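Local coordinates for crustacyanin (PDB 1I4U), which binds the carotenoid astaxanthin, giving the lobster carapace its blue colour, and is a lipocalin subunit of alpha-crustacyanin, at the interface of chains A and B. Residues are numbered along the deposited sequence; one frame, centred on the assembly and turned at random. Chains: chain A/B, Crustacyanin.

The interface of chains A and B. Residues chain A 101-104, 120-122, 124; chain B 45, 100-101.
The ring of B:Phe101 slots between two neighbouring strands of chain A, 102-110 and 115-123, with A:Ala103 against one face and A:Ile122 against the other. The methyl CB of A:Ala103 sits over the middle of its face, 3.7 Å from the ring centroid of B:Phe101. On the opposite face, CB of A:Ile122 lies above the rim, 3.5 Å from B:Phe101 CE1. With CG1 anti to the backbone N (chi1 -178°), the longer arm of A:Ile122 passes over that face, and its tip CD1 reaches beyond the ring, 3.8 Å from the hydroxyl OG of B:Ser100. A:Pro104 closes the edge of the ring from the A:Ala103 side, its CD 3.3 Å from B:Phe101 CD1, turned nearly perpendicular to the phenylalanine side chain. On the neighbouring strand, the hydroxyl OG of A:Ser120 gives a hydrogen bond of 2.7 Å to the carbonyl O of A:Pro104, in the carbonyl plane, tying the two strands together beside the inserted ring. An alanine in place of B:Phe101 would probably leave a gap between A:Ala103 and A:Ile122 and deprive A:Pro104 of its aromatic neighbour. Farther along, A:Tyr124 and B:Tyr45 run alongside one another with both hydroxyls at the same end, their ring planes inclined by about 50°, and meet at their CE1 atoms, 3.5 Å apart. Both phenol OH groups reach one water, which lies in the ring plane of B:Tyr45 at its edge, 2.7 Å from OH of that residue. This water gives a polar link between the chains; no nitrogen or oxygen of one chain comes within bonding reach of the other here, and the direct contacts are van der Waals. Repeated about the two-fold axis, this ring-in-groove packing helps hold together the homodimer of the C1 subunit.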
loop_
_atom_site.group_PDB
_atom_site.type_symbol
_atom_site.label_atom_id
_atom_site.label_comp_id
_atom_site.label_asym_id
_atom_site.label_seq_id
_atom_site.Cartn_x
_atom_site.Cartn_y
_atom_site.Cartn_z
ATOM N N PHE A 101 1.088 -3.599 3.161
ATOM C CA PHE A 101 0.900 -2.230 2.659
ATOM C C PHE A 101 -0.335 -1.617 3.358
ATOM O O PHE A 101 -1.164 -2.285 4.007
ATOM C CB PHE A 101 0.661 -2.214 1.162
ATOM C CG PHE A 101 1.877 -2.366 0.237
ATOM C CD1 PHE A 101 3.106 -2.898 0.632
ATOM C CD2 PHE A 101 1.820 -1.964 -1.096
ATOM C CE1 PHE A 101 4.177 -3.023 -0.259
ATOM C CE2 PHE A 101 2.866 -2.083 -1.997
ATOM C CZ PHE A 101 4.097 -2.602 -1.589
ATOM N N ALA A 102 -0.523 -0.322 3.253
ATOM C CA ALA A 102 -1.708 0.415 3.634
ATOM C C ALA A 102 -2.328 0.978 2.362
ATOM O O ALA A 102 -1.616 1.296 1.413
ATOM C CB ALA A 102 -1.484 1.564 4.631
ATOM N N ALA A 103 -3.655 1.126 2.366
ATOM C CA ALA A 103 -4.343 1.565 1.159
ATOM C C ALA A 103 -5.497 2.478 1.466
ATOM O O ALA A 103 -6.032 2.403 2.588
ATOM C CB ALA A 103 -4.929 0.363 0.434
ATOM N N PRO A 104 -5.908 3.284 0.508
ATOM C CA PRO A 104 -7.131 4.049 0.775
ATOM C C PRO A 104 -8.324 3.105 0.882
ATOM O O PRO A 104 -8.386 2.078 0.213
ATOM C CB PRO A 104 -7.322 4.854 -0.492
ATOM C CG PRO A 104 -6.540 4.149 -1.535
ATOM C CD PRO A 104 -5.356 3.524 -0.814
ATOM N N SER A 120 -11.457 0.462 -2.705
ATOM C CA SER A 120 -10.085 0.914 -2.728
ATOM C C SER A 120 -9.600 0.925 -4.181
ATOM O O SER A 120 -9.950 0.009 -4.927
ATOM C CB SER A 120 -9.197 -0.035 -1.937
ATOM O OG SER A 120 -7.889 0.448 -1.817
ATOM N N CYS A 121 -8.820 1.915 -4.560
ATOM C CA CYS A 121 -8.309 1.962 -5.943
ATOM C C CYS A 121 -6.898 2.530 -5.934
ATOM O O CYS A 121 -6.583 3.391 -5.107
ATOM C CB CYS A 121 -9.231 2.812 -6.823
ATOM S SG CYS A 121 -8.932 2.700 -8.588
ATOM N N ILE A 122 -6.077 2.015 -6.828
ATOM C CA ILE A 122 -4.715 2.496 -7.041
ATOM C C ILE A 122 -4.485 2.729 -8.509
ATOM O O ILE A 122 -4.777 1.810 -9.290
ATOM C CB ILE A 122 -3.696 1.521 -6.446
ATOM C CG1 ILE A 122 -2.231 1.912 -6.553
ATOM C CG2 ILE A 122 -3.815 0.123 -7.009
ATOM C CD1 ILE A 122 -1.841 3.187 -5.818
ATOM N N TYR A 124 -1.760 3.047 -11.530
ATOM C CA TYR A 124 -0.426 2.654 -11.924
ATOM C C TYR A 124 0.145 3.703 -12.896
ATOM O O TYR A 124 -0.571 4.594 -13.360
ATOM C CB TYR A 124 -0.403 1.281 -12.604
ATOM C CG TYR A 124 -0.920 0.155 -11.740
ATOM C CD1 TYR A 124 -0.265 -0.172 -10.564
ATOM C CD2 TYR A 124 -2.063 -0.567 -12.096
ATOM C CE1 TYR A 124 -0.752 -1.203 -9.778
ATOM C CE2 TYR A 124 -2.523 -1.591 -11.301
ATOM C CZ TYR A 124 -1.864 -1.909 -10.130
ATOM O OH TYR A 124 -2.311 -2.948 -9.332
ATOM N N TYR B 45 4.192 1.685 -9.701
ATOM C CA TYR B 45 3.648 2.743 -8.850
ATOM C C TYR B 45 4.330 4.094 -8.996
ATOM O O TYR B 45 3.735 5.151 -8.750
ATOM C CB TYR B 45 3.697 2.353 -7.361
ATOM C CG TYR B 45 3.048 1.019 -7.077
ATOM C CD1 TYR B 45 1.668 0.866 -7.125
ATOM C CD2 TYR B 45 3.790 -0.070 -6.760
ATOM C CE1 TYR B 45 1.068 -0.339 -6.864
ATOM C CE2 TYR B 45 3.220 -1.286 -6.510
ATOM C CZ TYR B 45 1.851 -1.430 -6.558
ATOM O OH TYR B 45 1.271 -2.642 -6.306
ATOM N N SER B 100 -1.989 7.706 -3.249
ATOM C CA SER B 100 -1.398 6.396 -3.477
ATOM C C SER B 100 -1.587 5.532 -2.263
ATOM O O SER B 100 -2.174 5.871 -1.201
ATOM C CB SER B 100 0.081 6.570 -3.831
ATOM O OG SER B 100 0.773 5.408 -4.218
ATOM N N PHE B 101 -1.081 4.353 -2.292
ATOM C CA PHE B 101 -0.924 3.365 -1.239
ATOM C C PHE B 101 0.328 3.786 -0.421
ATOM O O PHE B 101 1.176 4.582 -0.853
ATOM C CB PHE B 101 -0.733 1.939 -1.794
ATOM C CG PHE B 101 -1.944 1.140 -2.265
ATOM C CD1 PHE B 101 -3.146 1.783 -2.583
ATOM C CD2 PHE B 101 -1.921 -0.252 -2.391
ATOM C CE1 PHE B 101 -4.272 1.060 -3.022
ATOM C CE2 PHE B 101 -3.015 -0.956 -2.875
ATOM C CZ PHE B 101 -4.187 -0.299 -3.198
HETATM O O HOH W 1 -1.409 -2.870 -6.649
#